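PDB 3C5O: UPF0311 protein RPA1785 from Rhodopseudomonas palustris, which is of unknown function but belongs to the UPF0311 (DUF3237) family and folds into an antiparallel beta-barrel. Local coordinates for residues V12-A17 against V148-Q153; N65-L70 against I91-V96; A72-E77 against V84-V89; P119-G124 against Y134-S139. All coordinates share one frame; numbering follows the deposited sequence. Where two conformers were deposited one is given.

Contact 1: V12-A17 against V148-Q153; sequences VFTITA and VIDVHQ
Thr14 OG1 donates a hydrogen bond to Asp150 OD1 over 2.7 Å and meets it nearly head-on to the C-O bond. The two side chains lie side by side and point the same way. With chi1 at -59°, Thr14 OG1 stands anti to its own carbonyl carbon and faces the carboxylate. Thr14 CG2 then touches Val148 CG1 at 3.6 Å. Tyr11 OH is a second hydrogen-bond partner of the threonine hydroxyl, which is therefore held from two residues.

On the other face, Phe13, Ile15, Ile149 and Val151 form an apolar patch. Val151 CB sits over one face of the Phe13 ring in a CH-pi contact, 4.2 Å from the ring centroid. Phe13 CG lies between the backbone N and the carbonyl carbon (chi1 53°), which starts the ring off beside Val151. Next along, Ile15 CB packs on Ile149 CG1 at 3.9 Å.

At the end of the pairing the side chains of Val12 and Gln153 cross at about a right angle, and Val12 CG1 meets Gln153 CB at 3.7 Å.

Backbone bonds set these pairs. Ile15 and Ile149 bond both ways. Val151 N gives a bond of 2.7 Å to Phe13 O. Val12 N gives one of 2.9 Å to Val151 O, and Phe13 N adds a weak one to the same oxygen. Val12 and Phe13 thus both face Val151, a classic beta bulge.

Further out, Trp130 and Leu131 also touch Phe13, while Pro5 of a second subunit packs on Asp150. The arrangement is the seam of a closed antiparallel barrel, where strand 9-27, the first, pairs with strand 146-154, the last.

Contact 2: N65-L70 against I91-V96; sequences NELIEL and IRFGPV
Phe93 reaches across to Leu67 and Asn65. Its CB lies 3.5 Å from Leu67 CD2, and its CG meets the same methyl. Both contacts are tentative, since they hold for one of two Leu67 conformers. With CG anti to the backbone N (chi1 -162°), the ring starts out toward 65-70. On that side Phe93 CD2 comes to 3.7 Å from Leu67 CA. Phe93 CE2 meets Asn65 O at 3.5 Å, with the oxygen in the ring plane at its edge. At the tip, Phe93 CZ is 4.0 Å from Asn65 ND2. An alanine here would probably open a gap beside Leu67 and leave Asn65 O without the ring edge it meets.

The turn at Asn65 is an Asx turn. Asn65 OD1 accepts from Leu67 N at 3.1 Å, with the donor 49° out of the carbonyl plane. Ile68 and Arg92 then form a hydrogen-bonded antiparallel pair. Their side chains run side by side, and Ile68 CD1 touches Arg92 NH2 at 3.4 Å. A water lies 2.7 Å from both Glu66 O and Arg92 O, where the strands part.

The contact is the open end of the hairpin of strands 68-78 and 83-93. Helix 96-103 begins just after Pro95, its N-cap residue, and its Leu99 touches Phe93. Strand 114-122 flanks the other edge of 91-93, and its Phe115 makes a cation-pi contact with Arg92.

Contact 3: A72-E77 against V84-V89; sequences AKYAFE and VYVENV
Tyr74 and Phe76 turn their rings toward Val86 and Val84 on the facing strand. In both aromatic residues CG takes the position between the backbone N and the carbonyl carbon (chi1 54° in Tyr74, 65° in Phe76). Val86 CB sits over the centre of the Tyr74 ring, 3.9 Å from its centroid and only 12° off the ring normal. Val84 CB covers one face of the Phe76 ring at 3.7 Å from the centroid, offset toward the rim. Both are CH-pi contacts. The Phe76 side chain lies alongside Val84, whereas Tyr74 is oblique to Val86. Val86 also reaches the second ring, its CG2 lying 3.7 Å from Phe76 CD2. An alanine in place of Phe76 would probably open a gap over Val84 and strip one ring from beside Val86 CG2, leaving it that of Tyr74.

The opposite face of the sheet carries Lys73, Tyr85 and Glu87. Lys73 and Glu87 run side by side, their CG atoms 4.1 Å apart. Lys73 NZ stays 4.4 Å from Glu87 OE2, too far for a salt bridge. Tyr85 OH makes a weak hydrogen bond to the same Glu87 OE2. Phe59 of a third subunit meets the Tyr85 ring.

Six backbone hydrogen bonds join Ala72, Tyr74 and Phe76 to Asn88, Val86 and Val84. The chemistry is two-sided. One face packs rings on valines, while the other brings charge to a subunit interface. There Lys73 NZ comes close to Lys73 NZ of the third subunit. Glu71 of that subunit, in a long weak ion pair, and Glu87 nearby may offset some of the like charge.

Contact 4: P119-G124 against Y134-S139; sequences PRFETG and YLFVGS
Phe136 N donates a hydrogen bond of 3.1 Å to a water that also lies against Pro119 O. The approach to Pro119 O is very short, and its length is doubtful. No direct hydrogen bond joins the two segments, whose strand axes come no nearer than 6.6 Å. The water sits between the backbones where the strands diverge.

Beside it the contact is apolar. The Pro119 ring crosses Phe136 at about a right angle, and its CG meets Phe136 CB at 3.9 Å. Pro119 CD lies 3.4 Å from Phe136 O and 3.5 Å from Gly138 N. Further along, Phe121 and Phe136 form a T-shaped pair. The Phe121 edge points at the Phe136 face, with the planes at 79° and the centroids 5.2 Å apart. Phe121 CE2 touches Phe136 CD2 at 3.8 Å, over the rim of that face. In both residues CG stands beside the backbone N (chi1 -52° in Phe121, -61° in Phe136), and from there the rings meet.

Arg120, whose CB points away from 134-139, grips Glu122 OE2 with NH1 and NH2 in the conformer described, so this grip is tentative. Glu122 OE1 has its own salt bridge to Arg33 of a third subunit.

Strand 114-122 lies between strands 83-93 and 136-142 in the barrel wall. Phe121 packs on Val84 and Val86 of the first, while Phe136 packs on Val151 of strand 146-154. The ring pair spans the splayed junction between strands 114-122 and 136-142.

How the contacts relate
All four contacts lie in one closed antiparallel barrel of eight sequential strands. Contact 1 joins the first and last strands, and the other three fall between its segments. Contacts 2 and 3 use the same hairpin, strands 68-78 and 83-93, with centres 21 Å apart. Contact 3 is nearer the turn. Contact 4 follows; its strands 114-122 and 136-142 neighbour strand 83-93 of contact 3 and strand 146-154 of contact 1. Its centre is 9 Å from that of contact 3 and 10 Å from that of contact 1, with probable backbone hydrogen bonds to each. Contact 2 touches contact 3 alone, its centre 20 Å from that of contact 1. Together they trace the barrel wall.

Contact 1: V12-A17 against V148-Q153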
loop_
_atom_site.group_PDB
_atom_site.type_symbol
_atom_site.label_atom_id
_atom_site.label_comp_id
_atom_site.label_asym_id
_atom_site.label_seq_id
_atom_site.Cartn_x
_atom_site.Cartn_y
_atom_site.Cartn_z
ATOM N N VAL B 12 9.217 15.032 19.530
ATOM C CA VAL B 12 8.086 15.952 19.522
ATOM C C VAL B 12 6.941 15.527 20.451
ATOM O O VAL B 12 6.394 16.354 21.159
ATOM C CB VAL B 12 7.549 16.272 18.080
ATOM C CG1 VAL B 12 8.504 17.183 17.342
ATOM C CG2 VAL B 12 7.294 14.992 17.281
ATOM N N PHE B 13 6.547 14.261 20.441
ATOM C CA PHE B 13 5.456 13.859 21.338
ATOM C C PHE B 13 5.384 12.377 21.506
ATOM O O PHE B 13 6.007 11.639 20.745
ATOM C CB PHE B 13 4.080 14.432 20.889
ATOM C CG PHE B 13 3.718 14.144 19.450
ATOM C CD1 PHE B 13 3.924 15.109 18.464
ATOM C CD2 PHE B 13 3.148 12.926 19.086
ATOM C CE1 PHE B 13 3.598 14.855 17.155
ATOM C CE2 PHE B 13 2.808 12.665 17.760
ATOM C CZ PHE B 13 3.033 13.633 16.795
ATOM N N THR B 14 4.615 11.947 22.503
ATOM C CA THR B 14 4.398 10.529 22.775
ATOM C C THR B 14 2.925 10.132 22.560
ATOM O O THR B 14 2.006 10.838 23.009
ATOM C CB THR B 14 4.890 10.162 24.178
ATOM O OG1 THR B 14 6.284 10.478 24.276
ATOM C CG2 THR B 14 4.716 8.674 24.457
ATOM N N ILE B 15 2.727 9.041 21.805
ATOM C CA ILE B 15 1.418 8.380 21.637
ATOM C C ILE B 15 1.389 7.120 22.491
ATOM O O ILE B 15 2.249 6.234 22.341
ATOM C CB ILE B 15 1.151 7.923 20.166
ATOM C CG1 ILE B 15 1.182 9.115 19.195
ATOM C CG2 ILE B 15 -0.189 7.183 20.061
ATOM C CD1 ILE B 15 1.092 8.691 17.720
ATOM N N THR B 16 0.419 7.051 23.394
ATOM C CA THR B 16 0.200 5.874 24.202
ATOM C C THR B 16 -1.076 5.210 23.693
ATOM O O THR B 16 -2.152 5.766 23.848
ATOM C CB THR B 16 0.043 6.253 25.686
ATOM O OG1 THR B 16 1.237 6.892 26.145
ATOM C CG2 THR B 16 -0.216 5.033 26.552
ATOM N N ALA B 17 -0.970 4.046 23.059
ATOM C CA ALA B 17 -2.157 3.350 22.586
ATOM C C ALA B 17 -2.538 2.149 23.466
ATOM O O ALA B 17 -1.747 1.204 23.606
ATOM C CB ALA B 17 -1.968 2.916 21.139
ATOM N N VAL B 148 3.612 2.366 23.774
ATOM C CA VAL B 148 4.066 3.738 23.998
ATOM C C VAL B 148 5.064 4.114 22.910
ATOM O O VAL B 148 6.167 3.587 22.882
ATOM C CB VAL B 148 4.765 3.883 25.362
ATOM C CG1 VAL B 148 5.272 5.322 25.594
ATOM C CG2 VAL B 148 3.842 3.475 26.493
ATOM N N ILE B 149 4.684 5.042 22.031
ATOM C CA ILE B 149 5.515 5.424 20.896
ATOM C C ILE B 149 6.014 6.819 21.155
ATOM O O ILE B 149 5.222 7.753 21.234
ATOM C CB ILE B 149 4.720 5.589 19.551
ATOM C CG1 ILE B 149 3.378 4.794 19.484
ATOM C CG2 ILE B 149 5.674 5.517 18.317
ATOM C CD1 ILE B 149 3.465 3.382 19.261
ATOM N N ASP B 150 7.323 6.966 21.240
ATOM C CA ASP B 150 7.945 8.270 21.312
ATOM C C ASP B 150 8.228 8.706 19.901
ATOM O O ASP B 150 9.009 8.064 19.192
ATOM C CB ASP B 150 9.234 8.186 22.109
ATOM C CG ASP B 150 8.983 7.857 23.550
ATOM O OD1 ASP B 150 8.144 8.535 24.183
ATOM O OD2 ASP B 150 9.630 6.920 24.059
ATOM N N VAL B 151 7.587 9.791 19.495
ATOM C CA VAL B 151 7.605 10.248 18.102
ATOM C C VAL B 151 8.664 11.339 17.934
ATOM O O VAL B 151 8.705 12.305 18.692
ATOM C CB VAL B 151 6.196 10.767 17.637
ATOM C CG1 VAL B 151 6.230 11.257 16.183
ATOM C CG2 VAL B 151 5.107 9.671 17.789
ATOM N N HIS B 152 9.511 11.171 16.929
ATOM C CA HIS B 152 10.573 12.098 16.652
ATOM C C HIS B 152 10.388 12.677 15.269
ATOM O O HIS B 152 10.145 11.938 14.325
ATOM C CB HIS B 152 11.911 11.372 16.737
ATOM C CG HIS B 152 12.133 10.708 18.055
ATOM N ND1 HIS B 152 12.778 11.329 19.095
ATOM C CD2 HIS B 152 11.755 9.495 18.519
ATOM C CE1 HIS B 152 12.820 10.522 20.137
ATOM N NE2 HIS B 152 12.201 9.402 19.817
ATOM N N GLN B 153 10.507 13.992 15.158
ATOM C CA GLN B 153 10.428 14.690 13.887
ATOM C C GLN B 153 11.775 14.569 13.189
ATOM O O GLN B 153 12.804 14.880 13.802
ATOM C CB GLN B 153 10.132 16.159 14.157
ATOM C CG GLN B 153 9.809 16.974 12.938
ATOM C CD GLN B 153 9.721 18.466 13.232
ATOM O OE1 GLN B 153 9.147 19.232 12.454
ATOM N NE2 GLN B 153 10.313 18.888 14.338
#

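Contact 2: N65-L70 against I91-V96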
loop_
_atom_site.group_PDB
_atom_site.type_symbol
_atom_site.label_atom_id
_atom_site.label_comp_id
_atom_site.label_asym_id
_atom_site.label_seq_id
_atom_site.Cartn_x
_atom_site.Cartn_y
_atom_site.Cartn_z
ATOM N N ASN B 65 10.943 -16.002 11.689
ATOM C CA ASN B 65 11.972 -15.674 12.685
ATOM C C ASN B 65 11.446 -14.816 13.852
ATOM O O ASN B 65 12.225 -14.361 14.687
ATOM C CB ASN B 65 13.184 -15.000 12.022
ATOM C CG ASN B 65 12.876 -13.594 11.517
ATOM O OD1 ASN B 65 11.740 -13.136 11.576
ATOM N ND2 ASN B 65 13.895 -12.905 11.018
ATOM N N GLU B 66 10.133 -14.567 13.885
ATOM C CA GLU B 66 9.469 -13.890 15.004
ATOM C C GLU B 66 9.536 -12.364 14.970
ATOM O O GLU B 66 8.985 -11.709 15.848
ATOM C CB GLU B 66 9.930 -14.413 16.354
ATOM C CG GLU B 66 9.731 -15.925 16.516
ATOM C CD GLU B 66 8.570 -16.260 17.432
ATOM O OE1 GLU B 66 8.779 -17.163 18.273
ATOM O OE2 GLU B 66 7.479 -15.623 17.340
ATOM N N LEU B 67 10.222 -11.825 13.966
ATOM C CA LEU B 67 10.097 -10.431 13.576
ATOM C C LEU B 67 8.608 -10.123 13.419
ATOM O O LEU B 67 7.862 -10.927 12.859
ATOM C CB LEU B 67 10.822 -10.226 12.241
ATOM C CG LEU B 67 11.135 -8.886 11.539
ATOM C CD1 LEU B 67 9.924 -8.008 11.304
ATOM C CD2 LEU B 67 12.256 -8.155 12.222
ATOM N N ILE B 68 8.170 -8.985 13.946
ATOM C CA ILE B 68 6.794 -8.542 13.749
ATOM C C ILE B 68 6.761 -7.287 12.898
ATOM O O ILE B 68 7.418 -6.308 13.224
ATOM C CB ILE B 68 6.078 -8.290 15.072
ATOM C CG1 ILE B 68 6.071 -9.579 15.904
ATOM C CG2 ILE B 68 4.648 -7.837 14.811
ATOM C CD1 ILE B 68 5.447 -9.411 17.281
ATOM N N GLU B 69 6.019 -7.370 11.785
ATOM C CA GLU B 69 5.728 -6.265 10.898
ATOM C C GLU B 69 4.459 -5.593 11.419
ATOM O O GLU B 69 3.427 -6.245 11.548
ATOM C CB GLU B 69 5.535 -6.773 9.466
ATOM C CG GLU B 69 6.809 -7.357 8.827
ATOM C CD GLU B 69 6.567 -7.952 7.430
ATOM O OE1 GLU B 69 7.480 -8.607 6.879
ATOM O OE2 GLU B 69 5.462 -7.765 6.863
ATOM N N LEU B 70 4.546 -4.303 11.767
ATOM C CA LEU B 70 3.402 -3.616 12.318
ATOM C C LEU B 70 2.799 -2.713 11.262
ATOM O O LEU B 70 3.499 -2.174 10.412
ATOM C CB LEU B 70 3.806 -2.739 13.501
ATOM C CG LEU B 70 5.064 -3.128 14.269
ATOM C CD1 LEU B 70 5.565 -1.859 14.881
ATOM C CD2 LEU B 70 4.761 -4.157 15.301
ATOM N N ILE B 91 8.593 -2.215 12.626
ATOM C CA ILE B 91 9.019 -3.545 13.006
ATOM C C ILE B 91 9.303 -3.656 14.494
ATOM O O ILE B 91 9.661 -2.692 15.155
ATOM C CB ILE B 91 10.231 -4.073 12.148
ATOM C CG1 ILE B 91 11.445 -3.181 12.235
ATOM C CG2 ILE B 91 9.873 -4.199 10.657
ATOM C CD1 ILE B 91 12.671 -3.837 11.648
ATOM N N ARG B 92 9.077 -4.849 15.021
ATOM C CA ARG B 92 9.559 -5.187 16.335
ATOM C C ARG B 92 10.330 -6.495 16.242
ATOM O O ARG B 92 9.847 -7.487 15.682
ATOM C CB ARG B 92 8.413 -5.285 17.317
ATOM C CG ARG B 92 8.883 -5.703 18.686
ATOM C CD ARG B 92 7.847 -5.364 19.701
ATOM N NE ARG B 92 6.728 -6.295 19.650
ATOM C CZ ARG B 92 5.463 -5.957 19.427
ATOM N NH1 ARG B 92 5.111 -4.692 19.215
ATOM N NH2 ARG B 92 4.541 -6.903 19.432
ATOM N N PHE B 93 11.541 -6.484 16.791
ATOM C CA PHE B 93 12.447 -7.625 16.750
ATOM C C PHE B 93 13.250 -7.630 18.058
ATOM O O PHE B 93 13.070 -6.749 18.900
ATOM C CB PHE B 93 13.356 -7.529 15.511
ATOM C CG PHE B 93 14.024 -8.844 15.111
ATOM C CD1 PHE B 93 15.323 -8.846 14.604
ATOM C CD2 PHE B 93 13.346 -10.065 15.218
ATOM C CE1 PHE B 93 15.939 -10.034 14.224
ATOM C CE2 PHE B 93 13.962 -11.274 14.841
ATOM C CZ PHE B 93 15.260 -11.255 14.338
ATOM N N GLY B 94 14.104 -8.622 18.228
ATOM C CA GLY B 94 14.907 -8.791 19.435
ATOM C C GLY B 94 15.282 -10.264 19.619
ATOM O O GLY B 94 14.951 -11.092 18.774
ATOM N N PRO B 95 15.990 -10.602 20.710
ATOM C CA PRO B 95 16.212 -12.028 21.071
ATOM C C PRO B 95 14.896 -12.823 21.146
ATOM O O PRO B 95 13.926 -12.326 21.722
ATOM C CB PRO B 95 16.843 -11.939 22.458
ATOM C CG PRO B 95 17.503 -10.599 22.497
ATOM C CD PRO B 95 16.638 -9.679 21.657
ATOM N N VAL B 96 14.852 -14.029 20.567
ATOM C CA VAL B 96 13.607 -14.808 20.521
ATOM C C VAL B 96 12.945 -15.087 21.875
ATOM O O VAL B 96 11.723 -15.028 21.969
ATOM C CB VAL B 96 13.728 -16.138 19.722
ATOM C CG1 VAL B 96 13.511 -15.886 18.245
ATOM C CG2 VAL B 96 15.061 -16.868 19.992
HETATM O O HOH W 1 8.778 -9.408 17.246
#

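Contact 3: A72-E77 against V84-V89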
loop_
_atom_site.group_PDB
_atom_site.type_symbol
_atom_site.label_atom_id
_atom_site.label_comp_id
_atom_site.label_asym_id
_atom_site.label_seq_id
_atom_site.Cartn_x
_atom_site.Cartn_y
_atom_site.Cartn_z
ATOM N N ALA B 72 -0.413 -0.213 11.921
ATOM C CA ALA B 72 -1.529 0.233 12.740
ATOM C C ALA B 72 -2.213 1.453 12.106
ATOM O O ALA B 72 -1.542 2.354 11.627
ATOM C CB ALA B 72 -1.034 0.575 14.144
ATOM N N LYS B 73 -3.549 1.458 12.117
ATOM C CA LYS B 73 -4.330 2.555 11.598
ATOM C C LYS B 73 -5.348 2.931 12.648
ATOM O O LYS B 73 -6.127 2.112 13.094
ATOM C CB LYS B 73 -5.003 2.162 10.294
ATOM C CG LYS B 73 -4.011 1.880 9.187
ATOM C CD LYS B 73 -4.662 1.470 7.887
ATOM C CE LYS B 73 -3.545 1.035 6.918
ATOM N NZ LYS B 73 -3.978 1.044 5.495
ATOM N N TYR B 74 -5.273 4.184 13.079
ATOM C CA TYR B 74 -6.162 4.743 14.072
ATOM C C TYR B 74 -6.156 6.262 13.958
ATOM O O TYR B 74 -5.610 6.818 12.998
ATOM C CB TYR B 74 -5.726 4.302 15.471
ATOM C CG TYR B 74 -4.276 4.585 15.822
ATOM C CD1 TYR B 74 -3.927 5.628 16.682
ATOM C CD2 TYR B 74 -3.246 3.785 15.313
ATOM C CE1 TYR B 74 -2.580 5.870 17.029
ATOM C CE2 TYR B 74 -1.909 4.016 15.652
ATOM C CZ TYR B 74 -1.587 5.056 16.514
ATOM O OH TYR B 74 -0.259 5.259 16.852
ATOM N N ALA B 75 -6.744 6.938 14.942
ATOM C CA ALA B 75 -6.850 8.383 14.888
ATOM C C ALA B 75 -6.754 8.943 16.285
ATOM O O ALA B 75 -7.040 8.245 17.273
ATOM C CB ALA B 75 -8.150 8.796 14.239
ATOM N N PHE B 76 -6.340 10.202 16.387
ATOM C CA PHE B 76 -6.524 10.921 17.634
ATOM C C PHE B 76 -7.160 12.274 17.415
ATOM O O PHE B 76 -7.081 12.851 16.326
ATOM C CB PHE B 76 -5.229 10.999 18.468
ATOM C CG PHE B 76 -4.111 11.796 17.847
ATOM C CD1 PHE B 76 -4.026 13.192 18.031
ATOM C CD2 PHE B 76 -3.091 11.154 17.144
ATOM C CE1 PHE B 76 -2.968 13.935 17.485
ATOM C CE2 PHE B 76 -2.013 11.870 16.608
ATOM C CZ PHE B 76 -1.947 13.272 16.776
ATOM N N GLU B 77 -7.826 12.752 18.457
ATOM C CA GLU B 77 -8.381 14.082 18.480
ATOM C C GLU B 77 -7.715 14.954 19.558
ATOM O O GLU B 77 -7.655 14.573 20.731
ATOM C CB GLU B 77 -9.889 14.026 18.708
ATOM C CG GLU B 77 -10.537 15.377 18.545
ATOM C CD GLU B 77 -12.054 15.339 18.650
ATOM O OE1 GLU B 77 -12.596 14.360 19.230
ATOM O OE2 GLU B 77 -12.703 16.309 18.157
ATOM N N VAL B 84 -6.704 13.704 13.833
ATOM C CA VAL B 84 -5.487 13.265 13.145
ATOM C C VAL B 84 -5.552 11.771 12.932
ATOM O O VAL B 84 -5.643 10.991 13.887
ATOM C CB VAL B 84 -4.173 13.618 13.929
ATOM C CG1 VAL B 84 -2.945 13.316 13.076
ATOM C CG2 VAL B 84 -4.161 15.122 14.351
ATOM N N TYR B 85 -5.536 11.384 11.659
ATOM C CA TYR B 85 -5.447 9.982 11.249
ATOM C C TYR B 85 -3.982 9.513 11.275
ATOM O O TYR B 85 -3.093 10.190 10.755
ATOM C CB TYR B 85 -6.094 9.852 9.870
ATOM C CG TYR B 85 -5.752 8.595 9.096
ATOM C CD1 TYR B 85 -5.997 7.325 9.625
ATOM C CD2 TYR B 85 -5.213 8.685 7.813
ATOM C CE1 TYR B 85 -5.651 6.174 8.915
ATOM C CE2 TYR B 85 -4.896 7.561 7.102
ATOM C CZ TYR B 85 -5.109 6.311 7.644
ATOM O OH TYR B 85 -4.783 5.202 6.884
ATOM N N VAL B 86 -3.736 8.388 11.942
ATOM C CA VAL B 86 -2.395 7.820 12.098
ATOM C C VAL B 86 -2.268 6.497 11.357
ATOM O O VAL B 86 -3.083 5.603 11.509
ATOM C CB VAL B 86 -1.991 7.580 13.567
ATOM C CG1 VAL B 86 -0.502 7.157 13.667
ATOM C CG2 VAL B 86 -2.257 8.818 14.427
ATOM N N GLU B 87 -1.240 6.411 10.541
ATOM C CA GLU B 87 -0.829 5.173 9.930
ATOM C C GLU B 87 0.563 4.902 10.504
ATOM O O GLU B 87 1.487 5.625 10.178
ATOM C CB GLU B 87 -0.729 5.410 8.441
ATOM C CG GLU B 87 -1.216 4.331 7.558
ATOM C CD GLU B 87 -1.305 4.799 6.113
ATOM O OE1 GLU B 87 -0.241 4.828 5.438
ATOM O OE2 GLU B 87 -2.429 5.137 5.656
ATOM N N ASN B 88 0.712 3.880 11.355
ATOM C CA ASN B 88 1.994 3.606 12.029
ATOM C C ASN B 88 2.610 2.254 11.583
ATOM O O ASN B 88 2.107 1.173 11.931
ATOM C CB ASN B 88 1.765 3.646 13.537
ATOM C CG ASN B 88 3.048 3.774 14.351
ATOM O OD1 ASN B 88 4.075 4.272 13.886
ATOM N ND2 ASN B 88 2.972 3.322 15.608
ATOM N N VAL B 89 3.674 2.322 10.786
ATOM C CA VAL B 89 4.234 1.140 10.161
ATOM C C VAL B 89 5.688 0.925 10.605
ATOM O O VAL B 89 6.498 1.862 10.602
ATOM C CB VAL B 89 4.142 1.198 8.607
ATOM C CG1 VAL B 89 4.608 -0.116 7.995
ATOM C CG2 VAL B 89 2.715 1.490 8.139
#

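Contact 4: P119-G124 against Y134-S139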
loop_
_atom_site.group_PDB
_atom_site.type_symbol
_atom_site.label_atom_id
_atom_site.label_comp_id
_atom_site.label_asym_id
_atom_site.label_seq_id
_atom_site.Cartn_x
_atom_site.Cartn_y
_atom_site.Cartn_z
ATOM N N PRO B 119 5.600 6.726 11.791
ATOM C CA PRO B 119 4.245 7.266 11.823
ATOM C C PRO B 119 3.965 8.357 10.789
ATOM O O PRO B 119 4.728 9.342 10.678
ATOM C CB PRO B 119 4.110 7.801 13.241
ATOM C CG PRO B 119 5.533 8.097 13.680
ATOM C CD PRO B 119 6.459 7.277 12.854
ATOM N N ARG B 120 2.862 8.197 10.058
ATOM C CA ARG B 120 2.428 9.156 9.054
ATOM C C ARG B 120 1.049 9.715 9.433
ATOM O O ARG B 120 0.114 8.966 9.711
ATOM C CB ARG B 120 2.385 8.492 7.666
ATOM C CG ARG B 120 2.409 9.491 6.510
ATOM C CD ARG B 120 2.071 8.853 5.181
ATOM N NE ARG B 120 0.738 8.286 5.248
ATOM C CZ ARG B 120 -0.376 8.901 4.873
ATOM N NH1 ARG B 120 -1.528 8.271 5.008
ATOM N NH2 ARG B 120 -0.338 10.113 4.351
ATOM N N PHE B 121 0.935 11.041 9.439
ATOM C CA PHE B 121 -0.264 11.738 9.897
ATOM C C PHE B 121 -0.997 12.422 8.766
ATOM O O PHE B 121 -0.371 12.892 7.805
ATOM C CB PHE B 121 0.119 12.767 10.969
ATOM C CG PHE B 121 0.941 12.184 12.081
ATOM C CD1 PHE B 121 0.349 11.373 13.032
ATOM C CD2 PHE B 121 2.309 12.432 12.152
ATOM C CE1 PHE B 121 1.111 10.795 14.049
ATOM C CE2 PHE B 121 3.093 11.887 13.179
ATOM C CZ PHE B 121 2.490 11.059 14.124
ATOM N N GLU B 122 -2.303 12.455 8.869
ATOM C CA GLU B 122 -3.135 13.242 7.998
ATOM C C GLU B 122 -4.098 14.030 8.833
ATOM O O GLU B 122 -4.812 13.474 9.627
ATOM C CB GLU B 122 -3.939 12.352 7.071
ATOM C CG GLU B 122 -3.177 11.680 5.989
ATOM C CD GLU B 122 -4.071 10.890 5.058
ATOM O OE1 GLU B 122 -5.283 10.943 5.214
ATOM O OE2 GLU B 122 -3.576 10.233 4.159
ATOM N N THR B 123 -4.111 15.335 8.621
ATOM C CA THR B 123 -5.057 16.229 9.269
ATOM C C THR B 123 -5.373 17.497 8.500
ATOM O O THR B 123 -4.567 18.023 7.800
ATOM C CB THR B 123 -4.609 16.587 10.657
ATOM O OG1 THR B 123 -5.635 17.274 11.333
ATOM C CG2 THR B 123 -3.428 17.398 10.614
ATOM N N GLY B 124 -6.584 17.983 8.658
ATOM C CA GLY B 124 -6.992 19.206 8.017
ATOM C C GLY B 124 -6.774 20.436 8.862
ATOM O O GLY B 124 -6.654 21.525 8.374
ATOM N N TYR B 134 6.596 16.752 7.368
ATOM C CA TYR B 134 7.849 16.157 7.834
ATOM C C TYR B 134 7.718 14.637 7.844
ATOM O O TYR B 134 6.617 14.109 7.894
ATOM C CB TYR B 134 8.190 16.639 9.252
ATOM C CG TYR B 134 8.492 18.123 9.364
ATOM C CD1 TYR B 134 9.801 18.602 9.223
ATOM C CD2 TYR B 134 7.483 19.039 9.625
ATOM C CE1 TYR B 134 10.091 19.962 9.334
ATOM C CE2 TYR B 134 7.757 20.413 9.722
ATOM C CZ TYR B 134 9.065 20.867 9.576
ATOM O OH TYR B 134 9.347 22.214 9.691
ATOM N N LEU B 135 8.844 13.942 7.802
ATOM C CA LEU B 135 8.861 12.527 8.123
ATOM C C LEU B 135 9.035 12.391 9.629
ATOM O O LEU B 135 9.673 13.244 10.270
ATOM C CB LEU B 135 10.033 11.870 7.422
ATOM C CG LEU B 135 10.084 10.387 7.113
ATOM C CD1 LEU B 135 9.317 10.162 5.859
ATOM C CD2 LEU B 135 11.531 9.996 6.901
ATOM N N PHE B 136 8.493 11.320 10.198
ATOM C CA PHE B 136 8.635 11.083 11.624
ATOM C C PHE B 136 9.098 9.660 11.837
ATOM O O PHE B 136 8.835 8.765 11.016
ATOM C CB PHE B 136 7.317 11.318 12.367
ATOM C CG PHE B 136 6.787 12.721 12.258
ATOM C CD1 PHE B 136 6.997 13.641 13.272
ATOM C CD2 PHE B 136 6.027 13.112 11.157
ATOM C CE1 PHE B 136 6.506 14.952 13.173
ATOM C CE2 PHE B 136 5.525 14.410 11.055
ATOM C CZ PHE B 136 5.767 15.335 12.068
ATOM N N VAL B 137 9.810 9.442 12.936
ATOM C CA VAL B 137 10.211 8.087 13.318
ATOM C C VAL B 137 9.719 7.846 14.740
ATOM O O VAL B 137 9.835 8.705 15.596
ATOM C CB VAL B 137 11.745 7.905 13.243
ATOM C CG1 VAL B 137 12.167 6.499 13.680
ATOM C CG2 VAL B 137 12.237 8.149 11.835
ATOM N N GLY B 138 9.157 6.673 14.991
ATOM C CA GLY B 138 8.729 6.318 16.340
ATOM C C GLY B 138 9.625 5.288 16.995
ATOM O O GLY B 138 9.985 4.307 16.364
ATOM N N SER B 139 9.987 5.503 18.253
ATOM C CA SER B 139 10.682 4.474 19.032
ATOM C C SER B 139 9.671 4.055 20.085
ATOM O O SER B 139 9.166 4.912 20.840
ATOM C CB SER B 139 11.948 5.023 19.674
ATOM O OG SER B 139 12.635 4.026 20.409
HETATM O O HOH W 2 6.015 10.139 8.707
#